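Local coordinates for bifunctional cytochrome P450/NADPH--P450 reductase (Deinococcus aerius, PDB 7F3H), which probably hydroxylates organic substrates at a haem iron, using electrons drawn from NADPH through a reductase partner fused to the same chain, at residues V29-R37 against L359-H367. Numbering follows the deposited sequence.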
ATOM      1  N   VAL A  29     -14.748   4.217  -2.993  1.00 27.77           N
ATOM      2  CA  VAL A  29     -13.920   4.745  -4.073  1.00 32.85           C
ATOM      3  C   VAL A  29     -14.402   4.234  -5.433  1.00 29.59           C
ATOM      4  O   VAL A  29     -14.237   4.925  -6.448  1.00 30.25           O
ATOM      5  CB  VAL A  29     -12.421   4.445  -3.838  1.00 30.12           C
ATOM      6  CG1 VAL A  29     -12.105   3.003  -4.116  1.00 25.24           C
ATOM      7  CG2 VAL A  29     -11.540   5.396  -4.705  1.00 25.28           C
ATOM      8  N   LEU A  30     -15.059   3.066  -5.486  1.00 27.34           N
ATOM      9  CA  LEU A  30     -15.557   2.586  -6.787  1.00 34.44           C
ATOM     10  C   LEU A  30     -16.789   3.379  -7.253  1.00 32.51           C
ATOM     11  O   LEU A  30     -16.989   3.604  -8.464  1.00 30.08           O
ATOM     12  CB  LEU A  30     -15.865   1.089  -6.719  1.00 25.01           C
ATOM     13  CG  LEU A  30     -14.656   0.224  -6.368  1.00 29.39           C
ATOM     14  CD1 LEU A  30     -14.954  -1.276  -6.509  1.00 22.05           C
ATOM     15  CD2 LEU A  30     -13.482   0.634  -7.227  1.00 27.67           C
ATOM     16  N   ASN A  31     -17.640   3.783  -6.307  1.00 30.18           N
ATOM     17  CA  ASN A  31     -18.693   4.741  -6.630  1.00 30.57           C
ATOM     18  C   ASN A  31     -18.108   6.018  -7.217  1.00 31.49           C
ATOM     19  O   ASN A  31     -18.654   6.586  -8.181  1.00 33.26           O
ATOM     20  CB  ASN A  31     -19.520   5.051  -5.385  1.00 31.86           C
ATOM     21  CG  ASN A  31     -20.120   3.802  -4.759  1.00 32.14           C
ATOM     22  OD1 ASN A  31     -20.393   2.799  -5.449  1.00 27.69           O
ATOM     23  ND2 ASN A  31     -20.369   3.868  -3.458  1.00 25.16           N
ATOM     24  N   PHE A  32     -17.012   6.498  -6.629  1.00 28.62           N
ATOM     25  CA  PHE A  32     -16.382   7.709  -7.153  1.00 31.41           C
ATOM     26  C   PHE A  32     -15.869   7.478  -8.563  1.00 29.04           C
ATOM     27  O   PHE A  32     -15.955   8.362  -9.416  1.00 26.35           O
ATOM     28  CB  PHE A  32     -15.229   8.148  -6.255  1.00 30.74           C
ATOM     29  CG  PHE A  32     -15.630   8.424  -4.846  1.00 30.69           C
ATOM     30  CD1 PHE A  32     -16.917   8.839  -4.545  1.00 26.42           C
ATOM     31  CD2 PHE A  32     -14.708   8.269  -3.820  1.00 29.95           C
ATOM     32  CE1 PHE A  32     -17.271   9.110  -3.238  1.00 31.63           C
ATOM     33  CE2 PHE A  32     -15.053   8.539  -2.511  1.00 33.03           C
ATOM     34  CZ  PHE A  32     -16.340   8.957  -2.215  1.00 30.93           C
ATOM     35  N   PHE A  33     -15.332   6.285  -8.815  1.00 30.69           N
ATOM     36  CA  PHE A  33     -14.840   5.946 -10.146  1.00 33.11           C
ATOM     37  C   PHE A  33     -15.954   5.989 -11.201  1.00 38.45           C
ATOM     38  O   PHE A  33     -15.756   6.546 -12.299  1.00 38.59           O
ATOM     39  CB  PHE A  33     -14.179   4.584 -10.098  1.00 31.03           C
ATOM     40  CG  PHE A  33     -13.778   4.075 -11.430  1.00 35.97           C
ATOM     41  CD1 PHE A  33     -12.549   4.424 -11.975  1.00 35.50           C
ATOM     42  CD2 PHE A  33     -14.619   3.233 -12.145  1.00 38.01           C
ATOM     43  CE1 PHE A  33     -12.162   3.947 -13.215  1.00 35.19           C
ATOM     44  CE2 PHE A  33     -14.241   2.758 -13.388  1.00 42.10           C
ATOM     45  CZ  PHE A  33     -12.999   3.119 -13.922  1.00 41.26           C
ATOM     46  N   GLN A  34     -17.136   5.428 -10.885  1.00 35.63           N
ATOM     47  CA  GLN A  34     -18.255   5.475 -11.839  1.00 34.81           C
ATOM     48  C   GLN A  34     -18.686   6.921 -12.103  1.00 36.03           C
ATOM     49  O   GLN A  34     -18.836   7.340 -13.268  1.00 39.89           O
ATOM     50  CB  GLN A  34     -19.451   4.665 -11.333  1.00 30.04           C
ATOM     51  CG  GLN A  34     -19.372   3.149 -11.509  1.00 44.23           C
ATOM     52  CD  GLN A  34     -18.898   2.663 -12.894  1.00 47.19           C
ATOM     53  OE1 GLN A  34     -18.099   1.726 -12.985  1.00 51.20           O
ATOM     54  NE2 GLN A  34     -19.408   3.275 -13.962  1.00 46.89           N
ATOM     55  N   LEU A  35     -18.889   7.708 -11.028  1.00 32.10           N
ATOM     56  CA  LEU A  35     -19.113   9.141 -11.236  1.00 36.75           C
ATOM     57  C   LEU A  35     -18.078   9.753 -12.158  1.00 37.22           C
ATOM     58  O   LEU A  35     -18.437  10.470 -13.100  1.00 42.52           O
ATOM     59  CB  LEU A  35     -19.123   9.970  -9.963  1.00 36.00           C
ATOM     60  CG  LEU A  35     -20.394  10.099  -9.187  1.00 47.83           C
ATOM     61  CD1 LEU A  35     -20.080  10.918  -7.918  1.00 40.96           C
ATOM     62  CD2 LEU A  35     -21.319  10.861 -10.149  1.00 41.93           C
ATOM     63  N   ALA A  36     -16.791   9.530 -11.874  1.00 32.15           N
ATOM     64  CA  ALA A  36     -15.748  10.156 -12.675  1.00 33.73           C
ATOM     65  C   ALA A  36     -15.948   9.820 -14.145  1.00 36.89           C
ATOM     66  O   ALA A  36     -15.781  10.680 -15.021  1.00 36.21           O
ATOM     67  CB  ALA A  36     -14.373   9.707 -12.200  1.00 27.64           C
ATOM     68  N   ARG A  37     -16.407   8.595 -14.422  1.00 37.44           N
ATOM     69  CA  ARG A  37     -16.629   8.211 -15.815  1.00 44.03           C
ATOM     70  C   ARG A  37     -17.803   8.959 -16.425  1.00 42.73           C
ATOM     71  O   ARG A  37     -17.843   9.120 -17.648  1.00 42.13           O
ATOM     72  CB  ARG A  37     -16.920   6.713 -15.905  1.00 37.44           C
ATOM     73  CG  ARG A  37     -15.704   5.849 -15.920  1.00 43.38           C
ATOM     74  CD  ARG A  37     -14.917   6.019 -17.219  1.00 50.10           C
ATOM     75  NE  ARG A  37     -14.066   4.855 -17.439  1.00 53.29           N
ATOM     76  CZ  ARG A  37     -12.777   4.803 -17.117  1.00 50.04           C
ATOM     77  NH1 ARG A  37     -12.197   5.853 -16.542  1.00 47.38           N
ATOM     78  NH2 ARG A  37     -12.080   3.691 -17.353  1.00 53.04           N
ATOM     79  N   LEU A 359      -7.027  12.727  -4.845  1.00 22.09           N
ATOM     80  CA  LEU A 359      -6.646  12.159  -6.140  1.00 23.99           C
ATOM     81  C   LEU A 359      -7.390  10.844  -6.357  1.00 26.06           C
ATOM     82  O   LEU A 359      -7.124   9.845  -5.669  1.00 29.64           O
ATOM     83  CB  LEU A 359      -5.140  11.940  -6.233  1.00 23.24           C
ATOM     84  CG  LEU A 359      -4.181  13.030  -5.765  1.00 27.22           C
ATOM     85  CD1 LEU A 359      -2.769  12.594  -6.023  1.00 26.70           C
ATOM     86  CD2 LEU A 359      -4.453  14.303  -6.511  1.00 29.99           C
ATOM     87  N   LEU A 360      -8.271  10.805  -7.352  1.00 25.23           N
ATOM     88  CA  LEU A 360      -9.063   9.596  -7.614  1.00 29.53           C
ATOM     89  C   LEU A 360      -8.241   8.633  -8.481  1.00 27.70           C
ATOM     90  O   LEU A 360      -8.424   8.510  -9.695  1.00 28.87           O
ATOM     91  CB  LEU A 360     -10.400   9.983  -8.242  1.00 26.57           C
ATOM     92  CG  LEU A 360     -11.423   8.876  -8.439  1.00 31.09           C
ATOM     93  CD1 LEU A 360     -11.787   8.171  -7.110  1.00 25.58           C
ATOM     94  CD2 LEU A 360     -12.656   9.455  -9.134  1.00 23.79           C
ATOM     95  N   ILE A 361      -7.347   7.900  -7.790  1.00 23.11           N
ATOM     96  CA  ILE A 361      -6.312   7.117  -8.481  1.00 25.09           C
ATOM     97  C   ILE A 361      -6.876   6.155  -9.518  1.00 30.59           C
ATOM     98  O   ILE A 361      -6.337   6.100 -10.635  1.00 28.51           O
ATOM     99  CB  ILE A 361      -5.430   6.399  -7.444  1.00 25.64           C
ATOM    100  CG1 ILE A 361      -4.717   7.365  -6.488  1.00 22.37           C
ATOM    101  CG2 ILE A 361      -4.394   5.499  -8.128  1.00 25.24           C
ATOM    102  CD1 ILE A 361      -3.677   8.330  -7.179  1.00 22.52           C
ATOM    103  N   PRO A 362      -7.910   5.360  -9.244  1.00 29.78           N
ATOM    104  CA  PRO A 362      -8.424   4.486 -10.305  1.00 29.46           C
ATOM    105  C   PRO A 362      -8.853   5.242 -11.546  1.00 30.69           C
ATOM    106  O   PRO A 362      -8.587   4.788 -12.667  1.00 32.51           O
ATOM    107  CB  PRO A 362      -9.609   3.775  -9.643  1.00 22.17           C
ATOM    108  CG  PRO A 362      -9.383   3.920  -8.220  1.00 31.26           C
ATOM    109  CD  PRO A 362      -8.642   5.168  -7.984  1.00 30.18           C
ATOM    110  N   ALA A 363      -9.519   6.388 -11.379  1.00 30.95           N
ATOM    111  CA  ALA A 363      -9.945   7.143 -12.546  1.00 29.07           C
ATOM    112  C   ALA A 363      -8.743   7.753 -13.261  1.00 29.20           C
ATOM    113  O   ALA A 363      -8.715   7.810 -14.496  1.00 29.82           O
ATOM    114  CB  ALA A 363     -10.960   8.205 -12.138  1.00 23.98           C
ATOM    115  N   LEU A 364      -7.748   8.229 -12.500  1.00 31.45           N
ATOM    116  CA  LEU A 364      -6.521   8.782 -13.083  1.00 29.26           C
ATOM    117  C   LEU A 364      -5.711   7.712 -13.819  1.00 30.94           C
ATOM    118  O   LEU A 364      -5.197   7.939 -14.930  1.00 26.28           O
ATOM    119  CB  LEU A 364      -5.687   9.436 -11.982  1.00 27.59           C
ATOM    120  CG  LEU A 364      -4.262   9.862 -12.344  1.00 27.54           C
ATOM    121  CD1 LEU A 364      -4.223  11.045 -13.302  1.00 29.01           C
ATOM    122  CD2 LEU A 364      -3.523  10.177 -11.107  1.00 24.88           C
ATOM    123  N   HIS A 365      -5.545   6.552 -13.188  1.00 27.36           N
ATOM    124  CA  HIS A 365      -4.763   5.467 -13.748  1.00 28.02           C
ATOM    125  C   HIS A 365      -5.399   4.892 -15.002  1.00 30.18           C
ATOM    126  O   HIS A 365      -4.761   4.080 -15.691  1.00 29.29           O
ATOM    127  CB  HIS A 365      -4.586   4.402 -12.683  1.00 28.32           C
ATOM    128  CG  HIS A 365      -3.469   4.693 -11.733  1.00 25.89           C
ATOM    129  ND1 HIS A 365      -3.039   3.782 -10.794  1.00 27.87           N
ATOM    130  CD2 HIS A 365      -2.666   5.776 -11.603  1.00 29.09           C
ATOM    131  CE1 HIS A 365      -2.019   4.293 -10.121  1.00 29.45           C
ATOM    132  NE2 HIS A 365      -1.770   5.501 -10.598  1.00 28.77           N
ATOM    133  N   ARG A 366      -6.660   5.250 -15.265  1.00 27.84           N
ATOM    134  CA  ARG A 366      -7.417   4.798 -16.419  1.00 28.58           C
ATOM    135  C   ARG A 366      -7.934   5.950 -17.283  1.00 29.08           C
ATOM    136  O   ARG A 366      -8.913   5.777 -18.011  1.00 32.29           O
ATOM    137  CB  ARG A 366      -8.594   3.957 -15.945  1.00 29.03           C
ATOM    138  CG  ARG A 366      -8.204   2.660 -15.345  1.00 30.16           C
ATOM    139  CD  ARG A 366      -9.471   1.949 -15.029  1.00 34.45           C
ATOM    140  NE  ARG A 366      -9.245   0.872 -14.091  1.00 40.71           N
ATOM    141  CZ  ARG A 366      -9.584  -0.387 -14.332  1.00 39.75           C
ATOM    142  NH1 ARG A 366     -10.159  -0.685 -15.487  1.00 33.65           N
ATOM    143  NH2 ARG A 366      -9.337  -1.340 -13.427  1.00 40.84           N
ATOM    144  N   HIS A 367      -7.339   7.121 -17.202  1.00 28.88           N
ATOM    145  CA  HIS A 367      -7.877   8.258 -17.948  1.00 33.93           C
ATOM    146  C   HIS A 367      -7.582   8.103 -19.436  1.00 31.23           C
ATOM    147  O   HIS A 367      -6.414   7.959 -19.810  1.00 30.40           O
ATOM    148  CB  HIS A 367      -7.292   9.577 -17.444  1.00 30.02           C
ATOM    149  CG  HIS A 367      -8.129  10.762 -17.811  1.00 31.45           C
ATOM    150  ND1 HIS A 367      -8.347  11.131 -19.122  1.00 34.89           N
ATOM    151  CD2 HIS A 367      -8.851  11.621 -17.053  1.00 30.62           C
ATOM    152  CE1 HIS A 367      -9.124  12.200 -19.154  1.00 31.36           C
ATOM    153  NE2 HIS A 367      -9.457  12.505 -17.912  1.00 37.20           N
TER
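V29 sets its CG2 methyl 3.7 Å from CD1 of L360, the leucine at the N-cap of helix 361-365. L360 reaches helix 28-38 and spreads its methyls over V29, F32 and A36: with CG anti to the backbone N (chi1 -173°) the branch is carried toward that helix, where CD1 lies 3.5 Å from F32 CB and CD2 meets A36 CB. The F32 ring turns from this contact to pack on L46, L53 and Q55 of the cytochrome P450 beta sheet, so that this N-terminal helix bridges the sheet and the short helix following strand 356-359, the K' helix of P450s. The two axes run at 42°. F33 reaches over with its ring, where the edge at CD1 meets the backbone N of A363, CB of P362 lies 3.8 Å from CD1, and CE1 abuts CD of R366; an alanine here would probably open a gap beside P362 and deprive both R366 and R37 of an apolar support. A36 meets A363 methyl to methyl at 3.7 Å. R37, bent at chi2 (-69°), lays a guanidinium face over F33 CZ and brings NH2 3.8 Å from R366 CB; D375 OD1 forms salt bridges with both arginines, which probably offsets their like charges.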